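Local coordinates for glycoside Hydrolase (Bacteroides uniformis, PDB 5T99), which probably hydrolyses beta-galactosidic bonds as a family 2 glycoside hydrolase of an agarose-degrading pathway, and binds the inhibitor galacto-isofagomine, at residues R445-G450 with Q464-A469; L488-S493 with P545-E550. All coordinates share one frame; numbering follows the deposited sequence.

Interaction 1 of 2, residues R445-G450 with Q464-A469. With EDO (1,2-ethanediol), chain J.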
ATOM      1  N   ARG A 445      -8.241  17.225   8.801  1.00 14.69           N
ATOM      2  CA  ARG A 445      -8.670  15.958   8.226  1.00 14.31           C
ATOM      3  C   ARG A 445      -9.613  15.269   9.197  1.00 14.02           C
ATOM      4  O   ARG A 445      -9.335  15.240  10.395  1.00 14.15           O
ATOM      5  CB  ARG A 445      -7.465  15.052   7.996  1.00 14.38           C
ATOM      6  CG  ARG A 445      -6.506  15.517   6.908  1.00 14.40           C
ATOM      7  CD  ARG A 445      -5.368  14.519   6.757  1.00 14.35           C
ATOM      8  NE  ARG A 445      -4.333  14.952   5.819  1.00 14.13           N
ATOM      9  CZ  ARG A 445      -3.359  15.826   6.074  1.00 14.21           C
ATOM     10  NH1 ARG A 445      -3.243  16.421   7.256  1.00 13.94           N
ATOM     11  NH2 ARG A 445      -2.484  16.117   5.110  1.00 14.56           N
ATOM     12  N   PRO A 446     -10.731  14.717   8.694  1.00 13.89           N
ATOM     13  CA  PRO A 446     -11.679  14.045   9.589  1.00 13.49           C
ATOM     14  C   PRO A 446     -11.204  12.704  10.120  1.00 13.34           C
ATOM     15  O   PRO A 446     -10.402  12.031   9.472  1.00 13.30           O
ATOM     16  CB  PRO A 446     -12.909  13.842   8.703  1.00 13.38           C
ATOM     17  CG  PRO A 446     -12.375  13.833   7.321  1.00 13.51           C
ATOM     18  CD  PRO A 446     -11.296  14.860   7.336  1.00 13.64           C
ATOM     19  N   SER A 447     -11.700  12.338  11.303  1.00 13.13           N
ATOM     20  CA  SER A 447     -11.538  10.995  11.838  1.00 12.71           C
ATOM     21  C   SER A 447     -12.604  10.076  11.253  1.00 12.66           C
ATOM     22  O   SER A 447     -13.684  10.513  10.864  1.00 12.11           O
ATOM     23  CB  SER A 447     -11.673  11.013  13.355  1.00 12.73           C
ATOM     24  OG  SER A 447     -12.959  11.457  13.756  1.00 12.61           O
ATOM     25  N   THR A 448     -12.297   8.790  11.215  1.00 13.08           N
ATOM     26  CA  THR A 448     -13.242   7.785  10.764  1.00 13.15           C
ATOM     27  C   THR A 448     -12.932   6.459  11.457  1.00 13.74           C
ATOM     28  O   THR A 448     -11.986   6.363  12.252  1.00 13.40           O
ATOM     29  CB  THR A 448     -13.188   7.652   9.222  1.00 13.10           C
ATOM     30  OG1 THR A 448     -14.265   6.832   8.737  1.00 12.51           O
ATOM     31  CG2 THR A 448     -11.859   7.069   8.779  1.00 13.25           C
ATOM     32  N   CYS A 449     -13.743   5.449  11.149  1.00 14.42           N
ATOM     33  CA  CYS A 449     -13.605   4.119  11.726  1.00 14.94           C
ATOM     34  C   CYS A 449     -14.393   3.143  10.862  1.00 15.31           C
ATOM     35  O   CYS A 449     -15.377   3.534  10.221  1.00 15.45           O
ATOM     36  CB  CYS A 449     -14.121   4.114  13.177  1.00 15.05           C
ATOM     37  SG  CYS A 449     -13.644   2.680  14.173  1.00 15.27           S
ATOM     38  N   GLY A 450     -13.952   1.887  10.828  1.00 15.81           N
ATOM     39  CA  GLY A 450     -14.601   0.842  10.011  1.00 16.16           C
ATOM     40  C   GLY A 450     -15.447  -0.072  10.875  1.00 15.86           C
ATOM     41  O   GLY A 450     -14.900  -0.839  11.671  1.00 15.90           O
ATOM     42  N   GLN A 464     -21.036   8.027  16.266  1.00 14.89           N
ATOM     43  CA  GLN A 464     -21.160   9.464  16.423  1.00 14.63           C
ATOM     44  C   GLN A 464     -19.889  10.147  16.962  1.00 14.12           C
ATOM     45  O   GLN A 464     -19.808  11.368  16.949  1.00 14.24           O
ATOM     46  CB  GLN A 464     -22.345   9.779  17.350  1.00 14.74           C
ATOM     47  CG  GLN A 464     -23.727   9.403  16.801  1.00 14.74           C
ATOM     48  CD  GLN A 464     -24.075   7.914  16.890  1.00 14.84           C
ATOM     49  OE1 GLN A 464     -23.368   7.119  17.513  1.00 14.86           O
ATOM     50  NE2 GLN A 464     -25.168   7.533  16.237  1.00 15.02           N
ATOM     51  N   GLN A 465     -18.914   9.377  17.434  1.00 13.74           N
ATOM     52  CA  GLN A 465     -17.695   9.929  18.029  1.00 13.53           C
ATOM     53  C   GLN A 465     -16.609  10.247  17.016  1.00 13.75           C
ATOM     54  O   GLN A 465     -15.643  10.898  17.354  1.00 14.36           O
ATOM     55  CB  GLN A 465     -17.117   8.950  19.048  1.00 13.32           C
ATOM     56  CG  GLN A 465     -18.063   8.558  20.160  1.00 13.18           C
ATOM     57  CD  GLN A 465     -18.593   9.745  20.945  1.00 13.06           C
ATOM     58  OE1 GLN A 465     -17.881  10.713  21.212  1.00 12.72           O
ATOM     59  NE2 GLN A 465     -19.857   9.673  21.307  1.00 12.98           N
ATOM     60  N   VAL A 466     -16.741   9.747  15.794  1.00 13.85           N
ATOM     61  CA  VAL A 466     -15.836  10.094  14.701  1.00 13.77           C
ATOM     62  C   VAL A 466     -16.604  10.992  13.759  1.00 14.03           C
ATOM     63  O   VAL A 466     -17.842  11.081  13.837  1.00 14.28           O
ATOM     64  CB  VAL A 466     -15.264   8.859  13.948  1.00 13.63           C
ATOM     65  CG1 VAL A 466     -14.257   8.141  14.823  1.00 13.56           C
ATOM     66  CG2 VAL A 466     -16.350   7.888  13.496  1.00 13.63           C
ATOM     67  N   ASP A 467     -15.867  11.669  12.888  1.00 13.89           N
ATOM     68  CA  ASP A 467     -16.459  12.603  11.937  1.00 13.86           C
ATOM     69  C   ASP A 467     -17.260  11.899  10.823  1.00 13.67           C
ATOM     70  O   ASP A 467     -18.304  12.401  10.390  1.00 13.35           O
ATOM     71  CB  ASP A 467     -15.367  13.499  11.318  1.00 13.85           C
ATOM     72  CG  ASP A 467     -14.705  14.422  12.331  1.00 13.82           C
ATOM     73  OD1 ASP A 467     -15.422  15.133  13.067  1.00 13.41           O
ATOM     74  OD2 ASP A 467     -13.457  14.452  12.378  1.00 13.96           O
ATOM     75  N   ILE A 468     -16.752  10.766  10.343  1.00 13.91           N
ATOM     76  CA  ILE A 468     -17.358  10.044   9.215  1.00 14.32           C
ATOM     77  C   ILE A 468     -17.374   8.554   9.551  1.00 14.86           C
ATOM     78  O   ILE A 468     -16.335   7.977   9.901  1.00 14.52           O
ATOM     79  CB  ILE A 468     -16.590  10.278   7.892  1.00 14.51           C
ATOM     80  CG1 ILE A 468     -16.491  11.784   7.552  1.00 14.94           C
ATOM     81  CG2 ILE A 468     -17.285   9.567   6.738  1.00 14.61           C
ATOM     82  CD1 ILE A 468     -15.491  12.116   6.462  1.00 15.08           C
ATOM     83  N   ALA A 469     -18.557   7.943   9.443  1.00 15.27           N
ATOM     84  CA  ALA A 469     -18.743   6.526   9.770  1.00 15.90           C
ATOM     85  C   ALA A 469     -18.556   5.628   8.532  1.00 16.33           C
ATOM     86  O   ALA A 469     -19.206   5.838   7.493  1.00 15.97           O
ATOM     87  CB  ALA A 469     -20.126   6.307  10.374  1.00 16.16           C
TER
HETATM   88  C1  EDO J 908      -1.535  19.191   3.774  1.00 24.28           C
HETATM   89  O1  EDO J 908      -1.132  19.084   5.164  1.00 24.12           O
HETATM   90  C2  EDO J 908      -0.431  19.760   2.875  1.00 23.70           C
HETATM   91  O2  EDO J 908       0.016  18.818   1.876  1.00 22.22           O

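Interaction 2 of 2, residues L488-S493 with P545-E550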
ATOM      1  N   LEU A 488     -25.331  11.337  10.097  1.00 19.93           N
ATOM      2  CA  LEU A 488     -23.997  10.743   9.958  1.00 19.97           C
ATOM      3  C   LEU A 488     -23.521  10.771   8.492  1.00 18.86           C
ATOM      4  O   LEU A 488     -24.243  10.319   7.609  1.00 17.76           O
ATOM      5  CB  LEU A 488     -23.995   9.296  10.438  1.00 20.70           C
ATOM      6  CG  LEU A 488     -24.331   9.066  11.899  1.00 21.27           C
ATOM      7  CD1 LEU A 488     -24.401   7.569  12.144  1.00 21.67           C
ATOM      8  CD2 LEU A 488     -23.302   9.738  12.799  1.00 21.60           C
ATOM      9  N   PRO A 489     -22.303  11.298   8.238  1.00 18.07           N
ATOM     10  CA  PRO A 489     -21.680  11.062   6.932  1.00 17.33           C
ATOM     11  C   PRO A 489     -21.209   9.609   6.857  1.00 17.21           C
ATOM     12  O   PRO A 489     -20.696   9.084   7.865  1.00 17.25           O
ATOM     13  CB  PRO A 489     -20.489  12.031   6.916  1.00 17.16           C
ATOM     14  CG  PRO A 489     -20.697  12.965   8.066  1.00 17.55           C
ATOM     15  CD  PRO A 489     -21.482  12.191   9.080  1.00 17.65           C
ATOM     16  N   LEU A 490     -21.379   8.979   5.686  1.00 16.29           N
ATOM     17  CA  LEU A 490     -21.226   7.529   5.531  1.00 15.85           C
ATOM     18  C   LEU A 490     -20.462   7.129   4.275  1.00 15.59           C
ATOM     19  O   LEU A 490     -20.498   7.824   3.254  1.00 15.65           O
ATOM     20  CB  LEU A 490     -22.605   6.843   5.517  1.00 15.69           C
ATOM     21  CG  LEU A 490     -23.371   6.866   6.840  1.00 15.70           C
ATOM     22  CD1 LEU A 490     -24.868   6.749   6.611  1.00 16.06           C
ATOM     23  CD2 LEU A 490     -22.902   5.767   7.771  1.00 15.73           C
ATOM     24  N   TYR A 491     -19.769   6.000   4.367  1.00 15.29           N
ATOM     25  CA  TYR A 491     -19.183   5.339   3.211  1.00 15.44           C
ATOM     26  C   TYR A 491     -19.008   3.861   3.535  1.00 15.40           C
ATOM     27  O   TYR A 491     -19.131   3.458   4.684  1.00 15.92           O
ATOM     28  CB  TYR A 491     -17.837   5.991   2.815  1.00 15.43           C
ATOM     29  CG  TYR A 491     -16.740   5.768   3.812  1.00 15.22           C
ATOM     30  CD1 TYR A 491     -15.746   4.817   3.600  1.00 15.06           C
ATOM     31  CD2 TYR A 491     -16.708   6.496   4.986  1.00 15.16           C
ATOM     32  CE1 TYR A 491     -14.746   4.613   4.541  1.00 14.90           C
ATOM     33  CE2 TYR A 491     -15.723   6.289   5.929  1.00 15.02           C
ATOM     34  CZ  TYR A 491     -14.750   5.342   5.711  1.00 14.72           C
ATOM     35  OH  TYR A 491     -13.782   5.146   6.665  1.00 14.39           O
ATOM     36  N   GLY A 492     -18.731   3.057   2.518  1.00 15.29           N
ATOM     37  CA  GLY A 492     -18.437   1.646   2.713  1.00 15.21           C
ATOM     38  C   GLY A 492     -16.959   1.484   2.967  1.00 15.30           C
ATOM     39  O   GLY A 492     -16.155   1.504   2.030  1.00 15.70           O
ATOM     40  N   SER A 493     -16.580   1.329   4.232  1.00 15.25           N
ATOM     41  CA  SER A 493     -15.157   1.195   4.583  1.00 15.11           C
ATOM     42  C   SER A 493     -14.545  -0.140   4.175  1.00 15.70           C
ATOM     43  O   SER A 493     -13.327  -0.235   4.032  1.00 16.14           O
ATOM     44  CB  SER A 493     -14.920   1.472   6.066  1.00 14.68           C
ATOM     45  OG  SER A 493     -15.941   0.924   6.872  1.00 14.37           O
ATOM     46  N   PRO A 545     -26.937   7.527  -2.952  1.00 22.40           N
ATOM     47  CA  PRO A 545     -25.955   8.539  -3.396  1.00 22.30           C
ATOM     48  C   PRO A 545     -25.195   9.301  -2.293  1.00 22.19           C
ATOM     49  O   PRO A 545     -24.124   9.837  -2.562  1.00 21.99           O
ATOM     50  CB  PRO A 545     -26.797   9.529  -4.222  1.00 22.48           C
ATOM     51  CG  PRO A 545     -28.210   9.288  -3.834  1.00 22.35           C
ATOM     52  CD  PRO A 545     -28.305   7.854  -3.411  1.00 22.44           C
ATOM     53  N   ARG A 546     -25.749   9.359  -1.081  1.00 21.77           N
ATOM     54  CA  ARG A 546     -25.062   9.982   0.055  1.00 20.79           C
ATOM     55  C   ARG A 546     -23.802   9.225   0.460  1.00 19.13           C
ATOM     56  O   ARG A 546     -22.867   9.833   0.974  1.00 19.01           O
ATOM     57  CB  ARG A 546     -26.008  10.143   1.264  1.00 20.86           C
ATOM     58  CG  ARG A 546     -27.153  11.148   1.046  1.00 21.06           C
ATOM     59  CD  ARG A 546     -28.005  11.392   2.294  1.00 21.15           C
ATOM     60  NE  ARG A 546     -27.165  11.683   3.465  1.00 21.84           N
ATOM     61  CZ  ARG A 546     -27.339  11.227   4.714  1.00 22.20           C
ATOM     62  NH1 ARG A 546     -28.362  10.446   5.060  1.00 22.67           N
ATOM     63  NH2 ARG A 546     -26.465  11.577   5.653  1.00 22.61           N
ATOM     64  N   PHE A 547     -23.785   7.909   0.255  1.00 17.96           N
ATOM     65  CA  PHE A 547     -22.591   7.117   0.542  1.00 16.99           C
ATOM     66  C   PHE A 547     -21.446   7.591  -0.359  1.00 16.74           C
ATOM     67  O   PHE A 547     -21.607   7.714  -1.570  1.00 15.86           O
ATOM     68  CB  PHE A 547     -22.844   5.602   0.420  1.00 16.62           C
ATOM     69  CG  PHE A 547     -23.322   4.968   1.702  1.00 16.45           C
ATOM     70  CD1 PHE A 547     -22.550   4.026   2.362  1.00 15.77           C
ATOM     71  CD2 PHE A 547     -24.545   5.349   2.272  1.00 16.73           C
ATOM     72  CE1 PHE A 547     -22.977   3.475   3.555  1.00 15.71           C
ATOM     73  CE2 PHE A 547     -24.979   4.793   3.475  1.00 16.01           C
ATOM     74  CZ  PHE A 547     -24.191   3.854   4.112  1.00 15.72           C
ATOM     75  N   MET A 548     -20.301   7.877   0.263  1.00 16.85           N
ATOM     76  CA  MET A 548     -19.184   8.544  -0.406  1.00 16.42           C
ATOM     77  C   MET A 548     -18.439   7.612  -1.339  1.00 16.80           C
ATOM     78  O   MET A 548     -17.703   8.086  -2.223  1.00 17.24           O
ATOM     79  CB  MET A 548     -18.197   9.102   0.618  1.00 16.15           C
ATOM     80  CG  MET A 548     -18.793  10.150   1.547  1.00 15.77           C
ATOM     81  SD  MET A 548     -17.669  10.563   2.883  1.00 15.24           S
ATOM     82  CE  MET A 548     -18.724  11.605   3.884  1.00 15.02           C
ATOM     83  N   GLY A 549     -18.602   6.305  -1.120  1.00 16.50           N
ATOM     84  CA  GLY A 549     -18.006   5.273  -1.970  1.00 16.72           C
ATOM     85  C   GLY A 549     -17.739   3.980  -1.213  1.00 16.62           C
ATOM     86  O   GLY A 549     -18.320   3.737  -0.151  1.00 15.80           O
ATOM     87  N   GLU A 550     -16.831   3.175  -1.759  1.00 16.77           N
ATOM     88  CA  GLU A 550     -16.482   1.886  -1.199  1.00 16.97           C
ATOM     89  C   GLU A 550     -14.980   1.645  -1.190  1.00 17.06           C
ATOM     90  O   GLU A 550     -14.235   2.253  -1.949  1.00 17.38           O
ATOM     91  CB  GLU A 550     -17.164   0.771  -1.983  1.00 17.50           C
ATOM     92  CG  GLU A 550     -16.760   0.645  -3.450  1.00 17.93           C
ATOM     93  CD  GLU A 550     -17.355  -0.593  -4.102  1.00 18.26           C
ATOM     94  OE1 GLU A 550     -17.225  -1.693  -3.517  1.00 18.00           O
ATOM     95  OE2 GLU A 550     -17.957  -0.464  -5.193  1.00 18.06           O
TER
HETATM   96  O   HOH W   1     -26.937   9.439   7.560  1.00 16.74           O
HETATM   97  O   HOH W   2     -22.451  10.648   3.538  1.00 18.34           O

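Interaction 1 of 2, residues R445-G450 with Q464-A469
S447 and D467 grip each other through side chain and backbone. The backbone NH of S447 donates to D467 OD2 (N to OD2 3.0 Å, N-H...O 162°), meeting the carboxylate on its anti side and close to its plane. In return the NH of D467 reaches S447 OG, the N to OG distance being 3.0 Å. The serine hydroxyl sits between its own backbone N and carbonyl carbon (chi1 62°), which turns OG back toward the backbone of V466 and D467. One residue further, I468 N bonds to S447 O at 3.1 Å, and the same carbonyl receives a weak second bond from D467 N.

T448 supplies the shortest polar link: its OG1 donates to I468 O at 2.6 Å. Placing OG1 anti to the backbone N (chi1 -170°) carries it to that carbonyl, which it meets from above the plane instead of on a lone pair. T448 OG1 is also hydrogen-bonded to the hydroxyl of Y491.

Apolar contacts flank the polar centre. P446 and I468 lie side by side and point the same way, with CG of P446 3.7 Å from CD1 of I468; F295 touches both, and D467 as well. V466 packs CB and CG1 against S447 OG, and its CG1 lies 4.4 Å from C449 CB.

R445 makes no contact with 464-469: its extended side chain forms a salt bridge with D442 and a weak bond from NH2 to O1 of an ethanediol, probably from the crystallisation liquor.

Strands 447-451 and 468-472 run parallel, joined through helix 456-459 in a beta-alpha-beta unit of the TIM barrel of family 2 glycoside hydrolases.

Interaction 2 of 2, residues L488-S493 with P545-E550
L490-G492 and M548-E550 run side by side in the same direction, the end-to-end lines of 488-492 and 546-550 being 31° apart, and two backbone bonds join them: M548 N to L490 O (3.0 Å) and G492 N to G549 O (2.8 Å). Strands 490-495 and 549-552 are parallel neighbours in the TIM barrel.

L490 and F547 carry the apolar contact. The CB of L490 stands over one face of the F547 ring, 3.8 Å from its centroid and offset toward the rim, while CD1 of the same leucine reaches F547 CE2. G492 N lies at the ring edge, near its plane, and the ring of Y478 stacks with F547.

With the M548 side chain extended beyond CG (chi2 171°), CG and SD pass L490 O and the CE methyl ends 3.5 Å from P489 CB. Nearer the backbone, M548 CB packs against Y491 CB; the phenol leads away from 545-550 to T448, with which its OH is hydrogen-bonded. E550 likewise sends its carboxylate elsewhere, bonding T495.

R546 bends at chi3 (49°), bringing its guanidinium to the start of 488-493, while its NE makes a salt bridge with D298. Two waters complete the contact. One accepts from L490 N and lies close to R546 O; the other accepts from R546 NH2 at 2.9 Å and donates to L488 O at 2.8 Å.

Overall arrangement
Both contacts are largely buried and belong to one curved barrel sheet, their centres about 11 Å apart. Interaction 1 joins strands 447-451 and 468-472; interaction 2 joins 490-495 and 549-552, and the pairing of 468-472 with 490-495 makes the sheet continuous between them. A469 N and P489 O lie 2.9 Å apart, a probable hydrogen bond across this junction. Their chemistry differs: interaction 1 depends on serine, threonine and aspartate side chains bonding to backbone groups, whereas interaction 2 combines backbone bonds with aromatic and methionine packing and water bridges. The side chain of C449 in interaction 1, and G492 in interaction 2, each lie about 12 Å from the bound galacto-isofagomine.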